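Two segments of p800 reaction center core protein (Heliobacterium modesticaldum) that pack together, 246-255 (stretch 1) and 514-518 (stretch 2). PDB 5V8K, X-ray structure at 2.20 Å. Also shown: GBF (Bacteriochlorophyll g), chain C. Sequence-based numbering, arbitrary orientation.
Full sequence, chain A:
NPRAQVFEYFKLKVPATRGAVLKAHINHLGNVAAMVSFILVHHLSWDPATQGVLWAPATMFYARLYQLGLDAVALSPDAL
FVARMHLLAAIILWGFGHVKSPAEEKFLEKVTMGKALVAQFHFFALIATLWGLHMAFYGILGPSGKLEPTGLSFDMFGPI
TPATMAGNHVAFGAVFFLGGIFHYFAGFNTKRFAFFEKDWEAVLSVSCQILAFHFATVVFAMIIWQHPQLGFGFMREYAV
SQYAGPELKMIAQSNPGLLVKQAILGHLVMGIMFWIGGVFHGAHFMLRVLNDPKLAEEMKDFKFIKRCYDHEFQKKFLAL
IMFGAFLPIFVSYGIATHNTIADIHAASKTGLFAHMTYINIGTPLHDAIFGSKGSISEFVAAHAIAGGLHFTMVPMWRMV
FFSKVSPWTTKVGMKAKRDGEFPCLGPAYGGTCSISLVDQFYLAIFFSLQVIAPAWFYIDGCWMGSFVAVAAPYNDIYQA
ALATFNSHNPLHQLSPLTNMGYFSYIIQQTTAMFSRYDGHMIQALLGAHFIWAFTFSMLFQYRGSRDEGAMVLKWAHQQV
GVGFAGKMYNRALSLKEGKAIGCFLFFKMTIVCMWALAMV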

ATOM      1  N   PRO A 246     -26.232  23.903  10.302  1.00 47.68           N
ATOM      2  CA  PRO A 246     -26.931  22.725  10.818  1.00 47.81           C
ATOM      3  C   PRO A 246     -26.094  21.445  10.772  1.00 48.71           C
ATOM      4  O   PRO A 246     -26.123  20.688  11.747  1.00 51.45           O
ATOM      5  CB  PRO A 246     -28.169  22.629   9.941  1.00 45.60           C
ATOM      6  CG  PRO A 246     -28.258  23.929   9.236  1.00 49.65           C
ATOM      7  CD  PRO A 246     -26.921  24.515   9.159  1.00 47.43           C
ATOM      8  N   GLU A 247     -25.344  21.177   9.699  1.00 53.08           N
ATOM      9  CA  GLU A 247     -24.624  19.901   9.629  1.00 52.30           C
ATOM     10  C   GLU A 247     -23.427  19.861  10.570  1.00 50.16           C
ATOM     11  O   GLU A 247     -23.131  18.811  11.154  1.00 49.15           O
ATOM     12  CB  GLU A 247     -24.171  19.584   8.200  1.00 52.89           C
ATOM     13  CG  GLU A 247     -23.516  18.177   8.111  1.00 57.04           C
ATOM     14  CD  GLU A 247     -23.412  17.617   6.703  1.00 60.04           C
ATOM     15  OE1 GLU A 247     -23.197  16.395   6.573  1.00 56.10           O
ATOM     16  OE2 GLU A 247     -23.547  18.394   5.724  1.00 66.09           O
ATOM     17  N   LEU A 248     -22.697  20.966  10.695  1.00 43.52           N
ATOM     18  CA  LEU A 248     -21.607  21.016  11.657  1.00 42.66           C
ATOM     19  C   LEU A 248     -22.135  20.714  13.050  1.00 47.78           C
ATOM     20  O   LEU A 248     -21.560  19.916  13.787  1.00 48.19           O
ATOM     21  CB  LEU A 248     -20.926  22.382  11.628  1.00 44.68           C
ATOM     22  CG  LEU A 248     -19.905  22.653  12.718  1.00 44.69           C
ATOM     23  CD1 LEU A 248     -18.724  21.681  12.694  1.00 42.11           C
ATOM     24  CD2 LEU A 248     -19.401  23.991  12.530  1.00 42.59           C
ATOM     25  N   LYS A 249     -23.272  21.301  13.394  1.00 45.31           N
ATOM     26  CA  LYS A 249     -23.888  21.071  14.689  1.00 47.47           C
ATOM     27  C   LYS A 249     -24.269  19.607  14.877  1.00 47.99           C
ATOM     28  O   LYS A 249     -24.005  19.032  15.930  1.00 45.85           O
ATOM     29  CB  LYS A 249     -25.128  21.960  14.841  1.00 47.79           C
ATOM     30  CG  LYS A 249     -25.481  22.267  16.251  1.00 54.49           C
ATOM     31  CD  LYS A 249     -26.660  23.238  16.322  1.00 61.03           C
ATOM     32  CE  LYS A 249     -26.895  23.738  17.758  1.00 69.74           C
ATOM     33  NZ  LYS A 249     -26.563  22.707  18.822  1.00 71.29           N
ATOM     34  N   MET A 250     -24.885  18.991  13.869  1.00 46.79           N
ATOM     35  CA  MET A 250     -25.268  17.594  13.993  1.00 51.47           C
ATOM     36  C   MET A 250     -24.029  16.708  14.224  1.00 51.66           C
ATOM     37  O   MET A 250     -24.058  15.799  15.060  1.00 50.86           O
ATOM     38  CB  MET A 250     -26.049  17.163  12.744  1.00 55.58           C
ATOM     39  CG  MET A 250     -27.501  17.610  12.762  1.00 68.73           C
ATOM     40  SD  MET A 250     -28.503  17.104  11.318  1.00 78.73           S
ATOM     41  CE  MET A 250     -28.144  18.387  10.091  1.00 79.01           C
ATOM     42  N   ILE A 251     -22.911  17.018  13.556  1.00 46.34           N
ATOM     43  CA  ILE A 251     -21.697  16.215  13.698  1.00 46.93           C
ATOM     44  C   ILE A 251     -21.094  16.414  15.084  1.00 47.09           C
ATOM     45  O   ILE A 251     -20.753  15.448  15.782  1.00 49.21           O
ATOM     46  CB  ILE A 251     -20.699  16.564  12.585  1.00 46.21           C
ATOM     47  CG1 ILE A 251     -21.237  16.096  11.230  1.00 44.41           C
ATOM     48  CG2 ILE A 251     -19.350  15.930  12.832  1.00 46.82           C
ATOM     49  CD1 ILE A 251     -20.508  16.654  10.046  1.00 41.44           C
ATOM     50  N   ALA A 252     -21.018  17.669  15.526  1.00 47.89           N
ATOM     51  CA  ALA A 252     -20.439  17.980  16.827  1.00 48.57           C
ATOM     52  C   ALA A 252     -21.238  17.371  17.978  1.00 51.00           C
ATOM     53  O   ALA A 252     -20.685  17.105  19.048  1.00 51.36           O
ATOM     54  CB  ALA A 252     -20.337  19.496  17.002  1.00 51.71           C
ATOM     55  N   GLN A 253     -22.525  17.127  17.795  1.00 58.31           N
ATOM     56  CA  GLN A 253     -23.287  16.589  18.913  1.00 61.30           C
ATOM     57  C   GLN A 253     -22.920  15.139  19.204  1.00 62.23           C
ATOM     58  O   GLN A 253     -22.962  14.712  20.361  1.00 65.12           O
ATOM     59  CB  GLN A 253     -24.775  16.749  18.640  1.00 63.44           C
ATOM     60  CG  GLN A 253     -25.248  18.129  19.072  1.00 69.06           C
ATOM     61  CD  GLN A 253     -26.571  18.558  18.489  1.00 75.89           C
ATOM     62  OE1 GLN A 253     -27.027  19.672  18.766  1.00 77.58           O
ATOM     63  NE2 GLN A 253     -27.200  17.699  17.682  1.00 77.41           N
ATOM     64  N   SER A 254     -22.546  14.375  18.188  1.00 60.52           N
ATOM     65  CA  SER A 254     -22.018  13.046  18.409  1.00 64.03           C
ATOM     66  C   SER A 254     -20.495  13.029  18.492  1.00 61.03           C
ATOM     67  O   SER A 254     -19.919  11.992  18.827  1.00 66.43           O
ATOM     68  CB  SER A 254     -22.503  12.123  17.291  1.00 70.23           C
ATOM     69  OG  SER A 254     -22.085  12.594  16.030  1.00 73.17           O
ATOM     70  N   ASN A 255     -19.838  14.152  18.216  1.00 45.72           N
ATOM     71  CA  ASN A 255     -18.376  14.242  18.200  1.00 41.25           C
ATOM     72  C   ASN A 255     -17.968  15.626  18.675  1.00 42.95           C
ATOM     73  O   ASN A 255     -17.539  16.472  17.876  1.00 41.32           O
ATOM     74  CB  ASN A 255     -17.825  13.946  16.813  1.00 38.66           C
ATOM     75  CG  ASN A 255     -16.337  13.844  16.791  1.00 40.28           C
ATOM     76  OD1 ASN A 255     -15.648  14.042  17.790  1.00 42.34           O
ATOM     77  ND2 ASN A 255     -15.819  13.579  15.624  1.00 39.39           N
ATOM     78  N   PHE A 514     -20.044   8.195   4.253  1.00 35.82           N
ATOM     79  CA  PHE A 514     -21.011   8.187   3.165  1.00 38.56           C
ATOM     80  C   PHE A 514     -22.142   9.189   3.399  1.00 39.94           C
ATOM     81  O   PHE A 514     -22.804   9.598   2.432  1.00 37.59           O
ATOM     82  CB  PHE A 514     -21.612   6.776   2.948  1.00 35.38           C
ATOM     83  CG  PHE A 514     -20.724   5.865   2.187  1.00 37.47           C
ATOM     84  CD1 PHE A 514     -20.718   5.889   0.795  1.00 37.08           C
ATOM     85  CD2 PHE A 514     -19.836   5.020   2.851  1.00 36.98           C
ATOM     86  CE1 PHE A 514     -19.831   5.090   0.067  1.00 37.60           C
ATOM     87  CE2 PHE A 514     -18.948   4.189   2.141  1.00 32.73           C
ATOM     88  CZ  PHE A 514     -18.951   4.212   0.754  1.00 34.17           C
ATOM     89  N   SER A 515     -22.383   9.590   4.648  1.00 43.98           N
ATOM     90  CA  SER A 515     -23.575  10.360   4.960  1.00 48.74           C
ATOM     91  C   SER A 515     -23.300  11.740   5.571  1.00 50.22           C
ATOM     92  O   SER A 515     -24.247  12.400   5.972  1.00 52.58           O
ATOM     93  CB  SER A 515     -24.494   9.541   5.887  1.00 48.97           C
ATOM     94  OG  SER A 515     -23.938   9.453   7.168  1.00 58.92           O
ATOM     95  N   ARG A 516     -22.045  12.182   5.680  1.00 41.42           N
ATOM     96  CA  ARG A 516     -21.693  13.564   5.988  1.00 42.00           C
ATOM     97  C   ARG A 516     -21.119  14.266   4.751  1.00 41.10           C
ATOM     98  O   ARG A 516     -20.420  13.656   3.931  1.00 38.03           O
ATOM     99  CB  ARG A 516     -20.635  13.657   7.098  1.00 42.26           C
ATOM    100  CG  ARG A 516     -20.842  12.751   8.279  1.00 43.34           C
ATOM    101  CD  ARG A 516     -22.099  13.171   9.035  1.00 48.23           C
ATOM    102  NE  ARG A 516     -22.122  12.548  10.369  1.00 55.20           N
ATOM    103  CZ  ARG A 516     -23.110  12.720  11.255  1.00 60.45           C
ATOM    104  NH1 ARG A 516     -24.184  13.462  10.956  1.00 59.18           N
ATOM    105  NH2 ARG A 516     -23.021  12.147  12.446  1.00 60.39           N
ATOM    106  N   TYR A 517     -21.396  15.572   4.644  1.00 37.68           N
ATOM    107  CA  TYR A 517     -20.821  16.412   3.574  1.00 39.97           C
ATOM    108  C   TYR A 517     -21.179  15.849   2.209  1.00 38.19           C
ATOM    109  O   TYR A 517     -20.359  15.851   1.286  1.00 38.72           O
ATOM    110  CB  TYR A 517     -19.291  16.542   3.674  1.00 37.76           C
ATOM    111  CG  TYR A 517     -18.728  16.839   5.041  1.00 39.06           C
ATOM    112  CD1 TYR A 517     -18.803  18.122   5.576  1.00 36.56           C
ATOM    113  CD2 TYR A 517     -18.095  15.854   5.785  1.00 36.26           C
ATOM    114  CE1 TYR A 517     -18.287  18.404   6.816  1.00 36.53           C
ATOM    115  CE2 TYR A 517     -17.570  16.121   7.011  1.00 35.63           C
ATOM    116  CZ  TYR A 517     -17.680  17.398   7.543  1.00 38.54           C
ATOM    117  OH  TYR A 517     -17.134  17.673   8.779  1.00 36.68           O
ATOM    118  N   ASP A 518     -22.384  15.290   2.119  1.00 38.81           N
ATOM    119  CA  ASP A 518     -22.885  14.668   0.898  1.00 44.51           C
ATOM    120  C   ASP A 518     -21.940  13.576   0.398  1.00 43.69           C
ATOM    121  O   ASP A 518     -21.808  13.378  -0.811  1.00 42.89           O
ATOM    122  CB  ASP A 518     -23.111  15.716  -0.204  1.00 44.83           C
ATOM    123  CG  ASP A 518     -24.108  16.817   0.203  1.00 51.64           C
ATOM    124  OD1 ASP A 518     -25.106  16.472   0.882  1.00 52.17           O
ATOM    125  OD2 ASP A 518     -23.884  18.019  -0.173  1.00 51.02           O
TER
HETATM  126 MG   GBF C1026     -12.241  17.751  -1.986  1.00 40.16          MG
HETATM  127  CHA GBF C1026     -12.642  19.362   1.157  1.00 35.49           C
HETATM  128  CHB GBF C1026     -14.299  19.937  -3.254  1.00 32.22           C
HETATM  129  CHC GBF C1026     -11.113  16.633  -5.056  1.00 29.64           C
HETATM  130  CHD GBF C1026      -9.588  15.911  -0.460  1.00 27.97           C
HETATM  131  NA  GBF C1026     -13.258  19.283  -1.219  1.00 39.10           N
HETATM  132  C1A GBF C1026     -13.399  19.857  -0.004  1.00 35.93           C
HETATM  133  C2A GBF C1026     -14.336  21.058   0.183  1.00 38.79           C
HETATM  134  C3A GBF C1026     -15.087  20.856  -1.111  1.00 33.93           C
HETATM  135  C4A GBF C1026     -14.153  19.976  -1.919  1.00 35.76           C
HETATM  136  CMA GBF C1026     -16.340  20.043  -0.848  1.00 32.75           C
HETATM  137  CAA GBF C1026     -13.615  22.390   0.358  1.00 33.85           C
HETATM  138  CBA GBF C1026     -12.615  22.686  -0.754  1.00 33.81           C
HETATM  139  CGA GBF C1026     -11.238  22.152  -0.402  1.00 41.56           C
HETATM  140  O1A GBF C1026     -10.843  22.060   0.753  1.00 38.15           O
HETATM  141  O2A GBF C1026     -10.347  21.718  -1.413  1.00 50.66           O
HETATM  142  NB  GBF C1026     -12.651  18.292  -3.907  1.00 34.17           N
HETATM  143  C1B GBF C1026     -13.589  19.160  -4.277  1.00 37.84           C
HETATM  144  C2B GBF C1026     -13.662  19.216  -5.667  1.00 36.86           C
HETATM  145  C3B GBF C1026     -12.724  18.307  -6.137  1.00 33.20           C
HETATM  146  C4B GBF C1026     -12.160  17.702  -5.006  1.00 35.29           C
HETATM  147  CMB GBF C1026     -14.540  20.164  -6.479  1.00 35.07           C
HETATM  148  CAB GBF C1026     -12.410  17.941  -7.533  1.00 42.35           C
HETATM  149  CBB GBF C1026     -12.725  18.580  -8.621  1.00 51.21           C
HETATM  150  NC  GBF C1026     -10.721  16.500  -2.585  1.00 38.78           N
HETATM  151  C1C GBF C1026     -10.419  16.170  -3.840  1.00 34.84           C
HETATM  152  C2C GBF C1026      -9.290  15.265  -4.225  1.00 34.90           C
HETATM  153  C3C GBF C1026      -8.933  15.163  -2.792  1.00 35.67           C
HETATM  154  C4C GBF C1026      -9.756  15.839  -1.909  1.00 32.79           C
HETATM  155  CMC GBF C1026      -9.889  13.966  -4.746  1.00 33.50           C
HETATM  156  CAC GBF C1026      -7.752  14.402  -2.330  1.00 43.32           C
HETATM  157  CBC GBF C1026      -6.831  13.699  -3.306  1.00 39.64           C
HETATM  158  ND  GBF C1026     -11.254  17.662  -0.256  1.00 34.49           N
HETATM  159  C1D GBF C1026     -10.363  16.869   0.330  1.00 34.80           C
HETATM  160  C2D GBF C1026     -10.077  16.919   1.895  1.00 32.47           C
HETATM  161  C3D GBF C1026     -11.043  17.910   2.025  1.00 31.44           C
HETATM  162  C4D GBF C1026     -11.720  18.343   0.850  1.00 37.03           C
HETATM  163  CMD GBF C1026      -9.173  16.194   2.807  1.00 31.16           C
HETATM  164  CAD GBF C1026     -11.595  18.699   3.141  1.00 36.82           C
HETATM  165  OBD GBF C1026     -11.366  18.700   4.400  1.00 35.40           O
HETATM  166  CBD GBF C1026     -12.525  19.750   2.571  1.00 38.20           C
HETATM  167  CGD GBF C1026     -13.852  19.640   3.236  1.00 37.11           C
HETATM  168  O1D GBF C1026     -14.176  20.362   4.153  1.00 37.58           O
HETATM  169  O2D GBF C1026     -14.738  18.593   2.794  1.00 32.80           O
HETATM  170  CED GBF C1026     -15.899  18.225   3.514  1.00 36.43           C
HETATM  171  C1  GBF C1026      -8.950  21.625  -1.016  1.00 58.42           C
HETATM  172  C2  GBF C1026      -8.266  22.997  -1.143  1.00 59.87           C
HETATM  173  C3  GBF C1026      -7.590  23.628  -0.151  1.00 58.22           C
HETATM  174  C4  GBF C1026      -7.487  22.976   1.198  1.00 53.18           C
HETATM  175  C5  GBF C1026      -6.979  24.988  -0.458  1.00 66.31           C
HETATM  176  C6  GBF C1026      -6.935  25.913   0.755  1.00 66.78           C
HETATM  177  C7  GBF C1026      -6.131  27.161   0.476  1.00 71.97           C
HETATM  178  C8  GBF C1026      -5.739  27.922   1.532  1.00 76.24           C
HETATM  179  C9  GBF C1026      -6.149  27.513   2.925  1.00 70.69           C
HETATM  180  C10 GBF C1026      -4.926  29.206   1.402  1.00 77.47           C
HETATM  181  C11 GBF C1026      -4.290  29.365   0.033  1.00 75.01           C
HETATM  182  C12 GBF C1026      -3.128  30.343   0.067  1.00 74.37           C
HETATM  183  C13 GBF C1026      -3.212  31.615  -0.352  1.00 68.52           C
HETATM  184  C14 GBF C1026      -4.501  32.159  -0.871  1.00 55.46           C
HETATM  185  C15 GBF C1026      -1.991  32.507  -0.300  1.00 67.90           C
HETATM  186  O   HOH W   1     -24.560  15.451   4.186  1.00 52.70           O
HETATM  187  O   HOH W   2     -24.947  14.903   8.285  1.00 71.13           O

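The first stretch is largely helical, with Asn255 in loop, and holds its i to i+4 backbone hydrogen bonds through Gln253 N, which reaches Lys249 O at 3.0 Å. Beyond this the pattern loosens, with weak bonds from Ser254 N to Ile251 O (3.2 Å) and from Asn255 N to Ala252 O (3.2 Å). The second stretch, 262 or more residues away in sequence at every point of contact, forms no regular helix or strand. Arg516 is extended (phi/psi -108/147), whereas Tyr517 and Asp518 both adopt positive phi values, 58° and 56°. The backbones remain well apart, the nearest CA atoms being those of Glu247 and Arg516 at 7.9 Å, so side chains must bridge the gap. Together they bury 288 Å², with Glu247, Ile251 and Ser254 on the helix pointing their CA-to-CB bonds toward the other stretch.

Glu247 provides the one direct hydrogen bond between the stretches. Its side chain, with chi1 and chi2 both t, reaches out to place OE1 2.8 Å from Tyr517 N, and the N-H...O angle of 168° makes the bond nearly linear. A carboxylate oxygen thus accepts from a backbone amide of the irregular segment. Glu247 OE1 also lies 3.3 Å from Arg516 CA and accepts hydrogen bonds from two waters. Water 1, 2.9 Å from Glu247 OE1, in turn accepts from Asp518 N at 3.0 Å; water 2, also 2.9 Å from Glu247 OE1, accepts from Arg516 NH1 at 3.1 Å. The acidic and basic side chains are therefore linked through solvent.

Arg516 lies along the helix, and its guanidinium presents one face to Ile251, whose CG1 is 3.8 Å from Arg516 NE. This contact is one of van der Waals packing: the flat, charged group rests on aliphatic carbon while its nitrogens remain free to bond in the plane. Farther along, Arg516 NH2 comes within 3.7 Å of Ser254 OG, a hydroxyl that donates to Ile251 O within its own helix at 3.2 Å.

Ile251 also meets Tyr517, whose CA-to-CB bond points sideways but whose ring end comes nearer the helix. Ile251 CD1 approaches Tyr517 CZ at 3.8 Å and Tyr517 OH at 3.7 Å, an apolar contact made obliquely to the ring; the hydroxyl is hydrogen-bonded elsewhere in the structure. Over one face of the same ring sits the bacteriochlorophyll g methyl carbon CED, 3.5 Å from Tyr517 CG, so the tyrosine packs against both helix and pigment.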